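Local coordinates for aerolysin-like protein (Bombina maxima, PDB 6LH8) that belongs to the aerolysin family of pore-forming toxins, one of the toad's paralogues implicated in forming, or holding back, pores that act on endolysosomes, at residues 23-28 with 36-41; 42-47 with 97-102; 48-53 with 91-96; 111-116 with 147-152. All coordinates share one frame; numbering follows the deposited sequence.

The four contacts lie along one long, strongly twisted antiparallel sheet. Interactions 2 and 3 are successive stretches of the same strand pair, 41-53 with 90-100; their centres are 19 Å apart and R46 O to S95 N carries the ladder from one to the other. Interaction 4 pairs the two long strands of the 110-130/133-154 hairpin, and meets interaction 2 where D97 OD2 accepts from I147 N at 2.8 Å. Interaction 1, centred 9 Å from interaction 4, lays a loop against the outermost strand 4-28; its D23 OD2 pairs with R42 NH1 of interaction 2 at 2.7 Å. Contacts 1, 2 and 4 thus cluster at one end, with interaction 3 nearer the chain's centre.

Interaction 1: 23-28 with 36-41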
loop_
_atom_site.group_PDB
_atom_site.type_symbol
_atom_site.label_atom_id
_atom_site.label_comp_id
_atom_site.label_asym_id
_atom_site.label_seq_id
_atom_site.Cartn_x
_atom_site.Cartn_y
_atom_site.Cartn_z
ATOM N N ASP A 23 14.702 -4.383 -6.154
ATOM C CA ASP A 23 15.862 -4.246 -7.034
ATOM C C ASP A 23 17.114 -4.612 -6.251
ATOM O O ASP A 23 17.090 -4.710 -5.022
ATOM C CB ASP A 23 15.984 -2.820 -7.600
ATOM C CG ASP A 23 16.846 -2.764 -8.862
ATOM O OD1 ASP A 23 17.189 -3.837 -9.395
ATOM O OD2 ASP A 23 17.166 -1.654 -9.330
ATOM N N GLU A 24 18.215 -4.804 -6.990
ATOM C CA GLU A 24 19.555 -4.906 -6.431
ATOM C C GLU A 24 20.500 -4.002 -7.219
ATOM O O GLU A 24 20.329 -3.801 -8.424
ATOM C CB GLU A 24 20.074 -6.345 -6.449
ATOM C CG GLU A 24 20.197 -6.951 -7.838
ATOM C CD GLU A 24 20.944 -8.276 -7.836
ATOM O OE1 GLU A 24 20.932 -8.972 -6.793
ATOM O OE2 GLU A 24 21.536 -8.622 -8.888
ATOM N N MET A 25 21.486 -3.434 -6.521
ATOM C CA MET A 25 22.545 -2.643 -7.148
ATOM C C MET A 25 23.885 -3.157 -6.637
ATOM O O MET A 25 24.079 -3.253 -5.423
ATOM C CB MET A 25 22.400 -1.144 -6.822
ATOM C CG MET A 25 21.015 -0.547 -7.076
ATOM S SD MET A 25 20.793 1.134 -6.429
ATOM C CE MET A 25 21.645 2.084 -7.683
ATOM N N VAL A 26 24.814 -3.476 -7.550
ATOM C CA VAL A 26 26.089 -4.072 -7.155
ATOM C C VAL A 26 27.262 -3.216 -7.632
ATOM O O VAL A 26 27.192 -2.558 -8.674
ATOM C CB VAL A 26 26.219 -5.518 -7.680
ATOM C CG1 VAL A 26 26.503 -5.536 -9.177
ATOM C CG2 VAL A 26 27.300 -6.254 -6.918
ATOM N N ALA A 27 28.346 -3.223 -6.846
ATOM C CA ALA A 27 29.570 -2.496 -7.183
ATOM C C ALA A 27 30.762 -3.132 -6.474
ATOM O O ALA A 27 30.615 -3.722 -5.398
ATOM C CB ALA A 27 29.458 -1.015 -6.803
ATOM N N SER A 28 31.950 -2.980 -7.075
ATOM C CA SER A 28 33.183 -3.585 -6.576
ATOM C C SER A 28 34.312 -2.560 -6.528
ATOM O O SER A 28 34.370 -1.635 -7.344
ATOM C CB SER A 28 33.614 -4.776 -7.444
ATOM O OG SER A 28 32.662 -5.826 -7.391
ATOM N N GLU A 36 33.141 6.474 -4.767
ATOM C CA GLU A 36 31.795 6.775 -4.318
ATOM C C GLU A 36 30.781 5.933 -5.090
ATOM O O GLU A 36 31.071 5.379 -6.156
ATOM C CB GLU A 36 31.483 8.265 -4.487
ATOM C CG GLU A 36 31.521 8.748 -5.925
ATOM C CD GLU A 36 30.697 10.008 -6.130
ATOM O OE1 GLU A 36 30.336 10.302 -7.289
ATOM O OE2 GLU A 36 30.409 10.705 -5.129
ATOM N N PHE A 37 29.578 5.846 -4.534
ATOM C CA PHE A 37 28.506 5.052 -5.106
ATOM C C PHE A 37 27.787 5.840 -6.197
ATOM O O PHE A 37 27.887 7.067 -6.280
ATOM C CB PHE A 37 27.534 4.634 -4.009
ATOM C CG PHE A 37 26.596 3.528 -4.406
ATOM C CD1 PHE A 37 27.082 2.293 -4.794
ATOM C CD2 PHE A 37 25.226 3.726 -4.369
ATOM C CE1 PHE A 37 26.216 1.275 -5.148
ATOM C CE2 PHE A 37 24.356 2.716 -4.724
ATOM C CZ PHE A 37 24.852 1.488 -5.113
ATOM N N TYR A 38 27.042 5.109 -7.033
ATOM C CA TYR A 38 26.395 5.716 -8.196
ATOM C C TYR A 38 25.437 6.838 -7.802
ATOM O O TYR A 38 25.409 7.895 -8.445
ATOM C CB TYR A 38 25.636 4.658 -9.001
ATOM C CG TYR A 38 26.314 3.313 -9.163
ATOM C CD1 TYR A 38 27.297 3.118 -10.131
ATOM C CD2 TYR A 38 25.946 2.223 -8.377
ATOM C CE1 TYR A 38 27.912 1.880 -10.300
ATOM C CE2 TYR A 38 26.557 0.974 -8.539
ATOM C CZ TYR A 38 27.537 0.812 -9.505
ATOM O OH TYR A 38 28.141 -0.417 -9.680
ATOM N N LEU A 39 24.623 6.616 -6.770
ATOM C CA LEU A 39 23.579 7.556 -6.385
ATOM C C LEU A 39 23.643 7.805 -4.890
ATOM O O LEU A 39 23.981 6.914 -4.108
ATOM C CB LEU A 39 22.159 7.043 -6.726
ATOM C CG LEU A 39 21.608 6.926 -8.149
ATOM C CD1 LEU A 39 22.357 5.894 -8.974
ATOM C CD2 LEU A 39 20.138 6.570 -8.074
ATOM N N LYS A 40 23.283 9.025 -4.497
ATOM C CA LYS A 40 23.168 9.339 -3.078
ATOM C C LYS A 40 21.872 8.794 -2.493
ATOM O O LYS A 40 21.851 8.315 -1.357
ATOM C CB LYS A 40 23.240 10.852 -2.874
ATOM C CG LYS A 40 24.590 11.460 -3.222
ATOM C CD LYS A 40 25.187 12.195 -2.023
ATOM C CE LYS A 40 26.658 12.485 -2.241
ATOM N NZ LYS A 40 26.840 13.325 -3.457
ATOM N N GLU A 41 20.778 8.909 -3.238
ATOM C CA GLU A 41 19.470 8.449 -2.801
ATOM C C GLU A 41 18.744 7.889 -4.009
ATOM O O GLU A 41 19.003 8.300 -5.143
ATOM C CB GLU A 41 18.626 9.569 -2.199
ATOM C CG GLU A 41 19.289 10.358 -1.099
ATOM C CD GLU A 41 18.590 11.672 -0.851
ATOM O OE1 GLU A 41 18.430 12.452 -1.820
ATOM O OE2 GLU A 41 18.186 11.909 0.310
#
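Y38 and V26 make the one polar link between 23-28 and 36-41: the phenol OH donates to V26 O at 2.5 Å, arriving 18° out of the carbonyl plane, with the oxygen it meets lying in the plane of the tyrosine ring. Tyrosine suits a loop here, being long enough to reach a strand backbone while its ring still packs. A27 offers a compact methyl beside it, CB lying 3.2 Å from Y38 OH and 3.8 Å from Y38 CZ.

Apolar contacts fill in behind. F37 has CG anti to the backbone N (chi1 -165°), which carries it toward the strand. The ring presents its edge there: CZ is 4.0 Å from M25 CB and CE1 4.3 Å from A27 CB. Y38 CD2 lies over one face of that ring, 3.4 Å above its plane and toward the rim. The flexible M25 chain bends at its end, putting CE 4.1 Å from L39 CD1.

A Met-aromatic contact completes the set, M25 SD standing 5.4 Å from the F37 ring centroid, at the edge. M101 and L111 also touch this cluster. The arrangement is that of a loop folded over the face of a sheet's outermost strand, 4-28, within an elongated aerolysin-family beta fold.

Interaction 2: 42-47 with 97-102; sequences RHFDRT and DKVTMP
F44 and V99 meet because F44 CG stands anti to its carbonyl carbon (chi1 -59°), while V99 sets CG1 anti to the backbone N (chi1 -175°) and turns CG2 to the ring. F44 CE1 then touches V99 CG2 at 3.8 Å, and the two side chains cross obliquely. Ring and branched methyl suit this face, where I147 of strand 133-154 packs on both. R42 points to the same face; its CB lies 4.2 Å from M101 CE, and its guanidinium goes on to a salt bridge with D23.

Beneath the side chains runs an antiparallel ladder. R42 with V99 and F44 with D97 are hydrogen-bonded pairs, each joined by two backbone bonds, such as D97 N to F44 O at 2.8 Å, which is nearly straight (175°). H43 with K98 is the non-hydrogen-bonded pair between them. On that other face the two side chains lie side by side and point the same way, K98 CD resting 3.6 Å from H43 CE1, so the lysine contributes its methylenes and carries its ammonium beyond.

A water accepts from R46 NH1 at 3.0 Å and donates weakly to D97 OD1 at 3.2 Å. Firmer partners lie on strand 133-154: R46, on strand 41-53, binds Q144 O through NE, and D97 OD2 takes the amide of I147, so D97 reaches a strand that is not its sheet neighbour. The two charges are not paired directly; any attraction between them is probably weak and passes through the water.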
loop_
_atom_site.group_PDB
_atom_site.type_symbol
_atom_site.label_atom_id
_atom_site.label_comp_id
_atom_site.label_asym_id
_atom_site.label_seq_id
_atom_site.Cartn_x
_atom_site.Cartn_y
_atom_site.Cartn_z
ATOM N N ARG A 42 17.851 6.937 -3.762
ATOM C CA ARG A 42 16.948 6.453 -4.798
ATOM C C ARG A 42 15.523 6.828 -4.419
ATOM O O ARG A 42 15.174 6.854 -3.240
ATOM C CB ARG A 42 17.063 4.940 -4.989
ATOM C CG ARG A 42 16.986 4.563 -6.438
ATOM C CD ARG A 42 17.418 3.141 -6.689
ATOM N NE ARG A 42 16.415 2.529 -7.532
ATOM C CZ ARG A 42 16.512 1.323 -8.062
ATOM N NH1 ARG A 42 17.596 0.582 -7.850
ATOM N NH2 ARG A 42 15.522 0.869 -8.801
ATOM N N HIS A 43 14.704 7.135 -5.423
ATOM C CA HIS A 43 13.338 7.577 -5.205
ATOM C C HIS A 43 12.393 6.547 -5.797
ATOM O O HIS A 43 12.565 6.139 -6.948
ATOM C CB HIS A 43 13.104 8.952 -5.855
ATOM C CG HIS A 43 14.096 9.992 -5.425
ATOM N ND1 HIS A 43 13.792 10.963 -4.498
ATOM C CD2 HIS A 43 15.383 10.200 -5.787
ATOM C CE1 HIS A 43 14.848 11.741 -4.317
ATOM N NE2 HIS A 43 15.827 11.295 -5.078
ATOM N N PHE A 44 11.407 6.129 -5.008
ATOM C CA PHE A 44 10.452 5.113 -5.418
ATOM C C PHE A 44 9.033 5.615 -5.202
ATOM O O PHE A 44 8.762 6.394 -4.285
ATOM C CB PHE A 44 10.623 3.811 -4.628
ATOM C CG PHE A 44 11.981 3.192 -4.741
ATOM C CD1 PHE A 44 12.990 3.546 -3.861
ATOM C CD2 PHE A 44 12.232 2.209 -5.683
ATOM C CE1 PHE A 44 14.238 2.945 -3.952
ATOM C CE2 PHE A 44 13.460 1.610 -5.777
ATOM C CZ PHE A 44 14.469 1.974 -4.915
ATOM N N ASP A 45 8.122 5.146 -6.040
ATOM C CA ASP A 45 6.709 5.350 -5.779
ATOM C C ASP A 45 6.224 4.287 -4.804
ATOM O O ASP A 45 6.585 3.113 -4.923
ATOM C CB ASP A 45 5.906 5.278 -7.075
ATOM C CG ASP A 45 6.044 6.529 -7.912
ATOM O OD1 ASP A 45 6.615 7.530 -7.420
ATOM O OD2 ASP A 45 5.573 6.509 -9.064
ATOM N N ARG A 46 5.436 4.714 -3.820
ATOM C CA ARG A 46 4.836 3.834 -2.825
ATOM C C ARG A 46 3.334 4.068 -2.845
ATOM O O ARG A 46 2.887 5.218 -2.817
ATOM C CB ARG A 46 5.417 4.098 -1.429
ATOM C CG ARG A 46 4.671 3.393 -0.315
ATOM C CD ARG A 46 5.286 3.707 1.040
ATOM N NE ARG A 46 4.613 3.001 2.119
ATOM C CZ ARG A 46 4.724 3.330 3.396
ATOM N NH1 ARG A 46 5.485 4.357 3.738
ATOM N NH2 ARG A 46 4.079 2.636 4.324
ATOM N N THR A 47 2.551 2.992 -2.942
ATOM C CA THR A 47 1.113 3.148 -3.070
ATOM C C THR A 47 0.376 2.284 -2.064
ATOM O O THR A 47 0.872 1.244 -1.610
ATOM C CB THR A 47 0.610 2.782 -4.464
ATOM O OG1 THR A 47 0.884 1.402 -4.710
ATOM C CG2 THR A 47 1.297 3.636 -5.531
ATOM N N ASP A 97 8.900 7.548 -1.741
ATOM C CA ASP A 97 9.719 6.842 -0.767
ATOM C C ASP A 97 11.174 7.061 -1.165
ATOM O O ASP A 97 11.622 6.547 -2.193
ATOM C CB ASP A 97 9.339 5.363 -0.762
ATOM C CG ASP A 97 10.060 4.567 0.291
ATOM O OD1 ASP A 97 10.644 5.172 1.210
ATOM O OD2 ASP A 97 10.024 3.323 0.197
ATOM N N LYS A 98 11.907 7.835 -0.367
ATOM C CA LYS A 98 13.294 8.175 -0.663
ATOM C C LYS A 98 14.217 7.352 0.227
ATOM O O LYS A 98 14.038 7.322 1.446
ATOM C CB LYS A 98 13.525 9.677 -0.447
ATOM C CG LYS A 98 14.944 10.136 -0.647
ATOM C CD LYS A 98 15.012 11.659 -0.717
ATOM C CE LYS A 98 14.127 12.312 0.332
ATOM N NZ LYS A 98 14.414 13.774 0.417
ATOM N N VAL A 99 15.183 6.673 -0.383
ATOM C CA VAL A 99 16.036 5.700 0.297
ATOM C C VAL A 99 17.489 6.133 0.144
ATOM O O VAL A 99 17.989 6.267 -0.982
ATOM C CB VAL A 99 15.831 4.286 -0.267
ATOM C CG1 VAL A 99 16.630 3.277 0.545
ATOM C CG2 VAL A 99 14.354 3.926 -0.262
ATOM N N THR A 100 18.174 6.332 1.264
ATOM C CA THR A 100 19.584 6.708 1.209
ATOM C C THR A 100 20.451 5.521 0.796
ATOM O O THR A 100 20.281 4.411 1.306
ATOM C CB THR A 100 20.046 7.243 2.568
ATOM O OG1 THR A 100 19.198 8.321 2.975
ATOM C CG2 THR A 100 21.502 7.747 2.491
ATOM N N MET A 101 21.388 5.759 -0.123
ATOM C CA MET A 101 22.320 4.742 -0.589
ATOM C C MET A 101 23.620 4.821 0.192
ATOM O O MET A 101 23.929 5.853 0.794
ATOM C CB MET A 101 22.608 4.925 -2.079
ATOM C CG MET A 101 21.386 4.778 -3.011
ATOM S SD MET A 101 20.798 3.078 -3.207
ATOM C CE MET A 101 19.421 3.080 -2.099
ATOM N N PRO A 102 24.407 3.747 0.213
ATOM C CA PRO A 102 25.753 3.854 0.790
ATOM C C PRO A 102 26.571 4.887 0.027
ATOM O O PRO A 102 26.460 5.022 -1.193
ATOM C CB PRO A 102 26.328 2.439 0.642
ATOM C CG PRO A 102 25.449 1.747 -0.364
ATOM C CD PRO A 102 24.091 2.372 -0.209
HETATM O O HOH W 1 7.884 5.768 2.682
#

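Interaction 3: 48-53 with 91-96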
loop_
_atom_site.group_PDB
_atom_site.type_symbol
_atom_site.label_atom_id
_atom_site.label_comp_id
_atom_site.label_asym_id
_atom_site.label_seq_id
_atom_site.Cartn_x
_atom_site.Cartn_y
_atom_site.Cartn_z
ATOM N N ILE A 48 -0.824 2.744 -1.730
ATOM C CA ILE A 48 -1.835 1.946 -1.054
ATOM C C ILE A 48 -3.101 2.074 -1.886
ATOM O O ILE A 48 -3.509 3.186 -2.228
ATOM C CB ILE A 48 -2.086 2.421 0.389
ATOM C CG1 ILE A 48 -0.807 2.329 1.229
ATOM C CG2 ILE A 48 -3.236 1.635 1.005
ATOM C CD1 ILE A 48 -0.987 2.773 2.690
ATOM N N THR A 49 -3.711 0.955 -2.235
ATOM C CA THR A 49 -4.926 0.995 -3.035
ATOM C C THR A 49 -6.097 0.515 -2.191
ATOM O O THR A 49 -6.023 -0.553 -1.577
ATOM C CB THR A 49 -4.781 0.161 -4.300
ATOM O OG1 THR A 49 -3.764 0.749 -5.132
ATOM C CG2 THR A 49 -6.092 0.147 -5.080
ATOM N N HIS A 50 -7.167 1.308 -2.166
ATOM C CA HIS A 50 -8.369 1.007 -1.394
ATOM C C HIS A 50 -9.519 0.685 -2.336
ATOM O O HIS A 50 -9.816 1.466 -3.239
ATOM C CB HIS A 50 -8.746 2.192 -0.510
ATOM C CG HIS A 50 -7.631 2.659 0.377
ATOM N ND1 HIS A 50 -7.339 2.067 1.584
ATOM C CD2 HIS A 50 -6.738 3.666 0.219
ATOM C CE1 HIS A 50 -6.311 2.692 2.137
ATOM N NE2 HIS A 50 -5.937 3.671 1.333
ATOM N N ASN A 51 -10.199 -0.434 -2.093
ATOM C CA ASN A 51 -11.282 -0.870 -2.963
ATOM C C ASN A 51 -12.508 -1.229 -2.144
ATOM O O ASN A 51 -12.397 -1.689 -1.009
ATOM C CB ASN A 51 -10.862 -2.085 -3.788
ATOM C CG ASN A 51 -9.496 -1.910 -4.397
ATOM O OD1 ASN A 51 -9.391 -1.477 -5.535
ATOM N ND2 ASN A 51 -8.429 -2.215 -3.622
ATOM N N ILE A 52 -13.685 -1.033 -2.738
ATOM C CA ILE A 52 -14.935 -1.498 -2.150
ATOM C C ILE A 52 -15.626 -2.378 -3.182
ATOM O O ILE A 52 -15.609 -2.074 -4.377
ATOM C CB ILE A 52 -15.837 -0.335 -1.672
ATOM C CG1 ILE A 52 -16.892 -0.843 -0.692
ATOM C CG2 ILE A 52 -16.481 0.438 -2.825
ATOM C CD1 ILE A 52 -16.322 -1.132 0.703
ATOM N N THR A 53 -16.125 -3.528 -2.733
ATOM C CA THR A 53 -16.772 -4.503 -3.607
ATOM C C THR A 53 -18.129 -4.842 -3.010
ATOM O O THR A 53 -18.269 -4.900 -1.790
ATOM C CB THR A 53 -15.934 -5.786 -3.777
ATOM O OG1 THR A 53 -15.685 -6.403 -2.508
ATOM C CG2 THR A 53 -14.588 -5.481 -4.443
ATOM N N TYR A 91 -9.588 3.652 -4.953
ATOM C CA TYR A 91 -8.835 4.875 -4.728
ATOM C C TYR A 91 -7.395 4.511 -4.382
ATOM O O TYR A 91 -7.163 3.602 -3.584
ATOM C CB TYR A 91 -9.494 5.693 -3.610
ATOM C CG TYR A 91 -8.754 6.947 -3.235
ATOM C CD1 TYR A 91 -8.949 8.122 -3.942
ATOM C CD2 TYR A 91 -7.849 6.954 -2.188
ATOM C CE1 TYR A 91 -8.272 9.268 -3.614
ATOM C CE2 TYR A 91 -7.162 8.094 -1.852
ATOM C CZ TYR A 91 -7.383 9.255 -2.564
ATOM O OH TYR A 91 -6.701 10.407 -2.228
ATOM N N THR A 92 -6.427 5.219 -4.976
ATOM C CA THR A 92 -5.010 4.925 -4.782
ATOM C C THR A 92 -4.327 6.116 -4.125
ATOM O O THR A 92 -4.403 7.239 -4.633
ATOM C CB THR A 92 -4.330 4.599 -6.113
ATOM O OG1 THR A 92 -4.965 3.465 -6.712
ATOM C CG2 THR A 92 -2.856 4.298 -5.913
ATOM N N GLU A 93 -3.674 5.873 -2.998
ATOM C CA GLU A 93 -2.769 6.842 -2.407
ATOM C C GLU A 93 -1.376 6.650 -2.995
ATOM O O GLU A 93 -1.001 5.553 -3.418
ATOM C CB GLU A 93 -2.717 6.692 -0.888
ATOM C CG GLU A 93 -4.047 6.834 -0.180
ATOM C CD GLU A 93 -3.907 6.789 1.330
ATOM O OE1 GLU A 93 -4.405 5.815 1.938
ATOM O OE2 GLU A 93 -3.295 7.716 1.915
ATOM N N LEU A 94 -0.609 7.734 -3.029
ATOM C CA LEU A 94 0.734 7.696 -3.590
ATOM C C LEU A 94 1.642 8.593 -2.761
ATOM O O LEU A 94 1.264 9.714 -2.405
ATOM C CB LEU A 94 0.730 8.133 -5.060
ATOM C CG LEU A 94 2.065 8.285 -5.792
ATOM C CD1 LEU A 94 2.814 6.968 -5.834
ATOM C CD2 LEU A 94 1.829 8.804 -7.199
ATOM N N SER A 95 2.824 8.087 -2.419
ATOM C CA SER A 95 3.828 8.922 -1.779
ATOM C C SER A 95 5.184 8.635 -2.409
ATOM O O SER A 95 5.369 7.644 -3.117
ATOM C CB SER A 95 3.877 8.715 -0.257
ATOM O OG SER A 95 4.355 7.428 0.091
ATOM N N GLU A 96 6.130 9.536 -2.171
ATOM C CA GLU A 96 7.501 9.319 -2.607
ATOM C C GLU A 96 8.275 8.681 -1.466
ATOM O O GLU A 96 8.269 9.191 -0.345
ATOM C CB GLU A 96 8.168 10.628 -3.027
ATOM C CG GLU A 96 9.557 10.407 -3.625
ATOM C CD GLU A 96 10.369 11.689 -3.748
ATOM O OE1 GLU A 96 10.913 12.167 -2.726
ATOM O OE2 GLU A 96 10.468 12.208 -4.871
HETATM O O HOH W 2 -3.587 1.209 -7.959
#
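A cross-strand histidine-carboxylate hydrogen bond marks this part of the sheet: H50 NE2 donates to E93 OE1 at 2.7 Å (158° at the hydrogen), diagonally across two adjacent strands. OE1 receives it on its anti lone pair and lies near the imidazole plane; ring and carboxylate are only 26° apart, close to coplanar. The extended E93 chain carries the carboxylate carbon toward the ring, a reach suited to glutamate.

The group is buried, and its polar atoms are well supplied. H50 ND1 bonds Y139 OH, R73 forms a salt bridge with E93 OE1, and E93 OE2 takes the amide of L74. Such surroundings would probably stabilise a charged carboxylate. Y91 CD2 meets H50 CD2 at 4.2 Å, the histidine atom lying at the edge of the tyrosine ring.

On the opposite face T49 and T92 form a non-hydrogen-bonded pair, where two small beta-branched residues sit easily. One water bonds both hydroxyls, at 2.9 Å from T49 OG1 and 2.9 Å from T92 OG1. The flanking pairs I48-E93 and H50-Y91 are hydrogen-bonded; I48 N, 3.3 Å from E93 O, sits 43° above that carbonyl's plane. The whole is a diagonal His-carboxylate pair on the edge strand pair of the main antiparallel sheet.

Interaction 4: 111-116 with 147-152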
loop_
_atom_site.group_PDB
_atom_site.type_symbol
_atom_site.label_atom_id
_atom_site.label_comp_id
_atom_site.label_asym_id
_atom_site.label_seq_id
_atom_site.Cartn_x
_atom_site.Cartn_y
_atom_site.Cartn_z
ATOM N N LEU A 111 30.178 -4.537 -3.129
ATOM C CA LEU A 111 29.043 -4.008 -2.386
ATOM C C LEU A 111 27.752 -4.351 -3.114
ATOM O O LEU A 111 27.639 -4.128 -4.323
ATOM C CB LEU A 111 29.172 -2.493 -2.210
ATOM C CG LEU A 111 28.065 -1.746 -1.478
ATOM C CD1 LEU A 111 28.657 -0.679 -0.572
ATOM C CD2 LEU A 111 27.104 -1.122 -2.477
ATOM N N ILE A 112 26.785 -4.888 -2.375
ATOM C CA ILE A 112 25.461 -5.205 -2.899
ATOM C C ILE A 112 24.435 -4.464 -2.056
ATOM O O ILE A 112 24.431 -4.593 -0.827
ATOM C CB ILE A 112 25.182 -6.720 -2.876
ATOM C CG1 ILE A 112 26.360 -7.500 -3.467
ATOM C CG2 ILE A 112 23.899 -7.039 -3.613
ATOM C CD1 ILE A 112 27.249 -8.143 -2.418
ATOM N N VAL A 113 23.577 -3.689 -2.711
ATOM C CA VAL A 113 22.395 -3.117 -2.076
ATOM C C VAL A 113 21.188 -3.925 -2.532
ATOM O O VAL A 113 20.907 -3.995 -3.732
ATOM C CB VAL A 113 22.202 -1.633 -2.433
ATOM C CG1 VAL A 113 21.200 -1.005 -1.484
ATOM C CG2 VAL A 113 23.520 -0.881 -2.397
ATOM N N ILE A 114 20.470 -4.512 -1.577
ATOM C CA ILE A 114 19.238 -5.253 -1.830
ATOM C C ILE A 114 18.094 -4.404 -1.304
ATOM O O ILE A 114 18.071 -4.055 -0.116
ATOM C CB ILE A 114 19.239 -6.632 -1.149
ATOM C CG1 ILE A 114 20.474 -7.436 -1.556
ATOM C CG2 ILE A 114 17.921 -7.378 -1.474
ATOM C CD1 ILE A 114 20.455 -7.908 -2.979
ATOM N N LEU A 115 17.162 -4.049 -2.184
ATOM C CA LEU A 115 16.046 -3.179 -1.842
ATOM C C LEU A 115 14.777 -4.016 -1.725
ATOM O O LEU A 115 14.385 -4.675 -2.692
ATOM C CB LEU A 115 15.887 -2.091 -2.906
ATOM C CG LEU A 115 17.157 -1.240 -2.954
ATOM C CD1 LEU A 115 17.548 -0.889 -4.375
ATOM C CD2 LEU A 115 16.965 0.011 -2.133
ATOM N N THR A 116 14.142 -4.000 -0.549
ATOM C CA THR A 116 12.932 -4.793 -0.330
ATOM C C THR A 116 11.832 -3.953 0.299
ATOM O O THR A 116 12.090 -2.930 0.933
ATOM C CB THR A 116 13.176 -5.995 0.594
ATOM O OG1 THR A 116 13.692 -5.535 1.853
ATOM C CG2 THR A 116 14.126 -6.986 -0.033
ATOM N N ILE A 147 10.602 1.134 1.764
ATOM C CA ILE A 147 11.642 0.253 1.250
ATOM C C ILE A 147 12.813 0.222 2.224
ATOM O O ILE A 147 13.231 1.259 2.755
ATOM C CB ILE A 147 12.080 0.709 -0.152
ATOM C CG1 ILE A 147 11.020 0.251 -1.160
ATOM C CG2 ILE A 147 13.474 0.177 -0.501
ATOM C CD1 ILE A 147 11.267 0.707 -2.547
ATOM N N ASN A 148 13.340 -0.975 2.457
ATOM C CA ASN A 148 14.573 -1.170 3.201
ATOM C C ASN A 148 15.729 -1.444 2.245
ATOM O O ASN A 148 15.585 -2.206 1.285
ATOM C CB ASN A 148 14.444 -2.335 4.179
ATOM C CG ASN A 148 15.731 -2.598 4.915
ATOM O OD1 ASN A 148 16.523 -3.464 4.528
ATOM N ND2 ASN A 148 15.978 -1.812 5.961
ATOM N N ALA A 149 16.880 -0.828 2.522
ATOM C CA ALA A 149 18.116 -1.073 1.787
ATOM C C ALA A 149 19.060 -1.873 2.671
ATOM O O ALA A 149 19.466 -1.400 3.739
ATOM C CB ALA A 149 18.780 0.238 1.358
ATOM N N GLU A 150 19.405 -3.079 2.229
ATOM C CA GLU A 150 20.387 -3.905 2.918
ATOM C C GLU A 150 21.690 -3.841 2.135
ATOM O O GLU A 150 21.718 -4.169 0.945
ATOM C CB GLU A 150 19.901 -5.348 3.058
ATOM C CG GLU A 150 20.889 -6.255 3.791
ATOM C CD GLU A 150 20.438 -7.702 3.858
ATOM O OE1 GLU A 150 19.876 -8.204 2.864
ATOM O OE2 GLU A 150 20.657 -8.342 4.911
ATOM N N VAL A 151 22.759 -3.393 2.789
ATOM C CA VAL A 151 24.062 -3.255 2.148
ATOM C C VAL A 151 24.952 -4.374 2.663
ATOM O O VAL A 151 25.177 -4.491 3.874
ATOM C CB VAL A 151 24.692 -1.878 2.413
ATOM C CG1 VAL A 151 26.075 -1.803 1.779
ATOM C CG2 VAL A 151 23.796 -0.772 1.866
ATOM N N ASN A 152 25.436 -5.205 1.751
ATOM C CA ASN A 152 26.325 -6.307 2.083
ATOM C C ASN A 152 27.680 -6.044 1.453
ATOM O O ASN A 152 27.757 -5.678 0.275
ATOM C CB ASN A 152 25.756 -7.639 1.597
ATOM C CG ASN A 152 24.402 -7.942 2.195
ATOM O OD1 ASN A 152 24.160 -7.679 3.372
ATOM N ND2 ASN A 152 23.506 -8.496 1.387
HETATM O O HOH W 3 16.499 -5.219 1.997
#
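I112 with N152, I114 with E150 and T116 with N148 are hydrogen-bonded antiparallel pairs, alternating with the non-hydrogen-bonded pairs V113-V151 and L115-A149, and the short strand segments run 159° apart in direction. Each hydrogen-bonded pair closes two backbone bonds, as between I114 N and E150 O at 2.8 Å. CA-H...O contacts fill the gaps between them.

One face of the pairing is apolar. L111 CD1 meets V151 CG1 at 3.7 Å. A149 CB is 3.9 Å from V113 CG1 and equally far from L115 CD2, so the small alanine seats a methyl between two larger neighbours. L115 CD2 also touches I147 CG2 at 3.9 Å. The larger aliphatics L111, V113 and L115 suit their buried places; V151 and A149 lie toward the margin.

The two strands are the arms of the beta hairpin 110-130/133-154, and this ladder lies toward its open end. Strand 4-28 flanks one arm, through backbone bonds such as that of V113 with M25. Strand 41-53 pairs with the other arm further along; here F44 and V99 pack on I147, and R42 on L115.

The reverse face is mixed, I112 and I114 alternating with polar partners. T116 and N148 lie side by side, pointing the same way. T116 OG1 takes the crowded position between its backbone N and carbonyl carbon (chi1 58°), 4.0 Å from N148 CB, and bonds a water at 2.8 Å. I114 O and N148 OD1 also lie within that water's bonding distance, though it has fewer protons than nearby acceptors. E150 extends its chain beyond CG, with OE1 still within 4.4 Å of I114 CB.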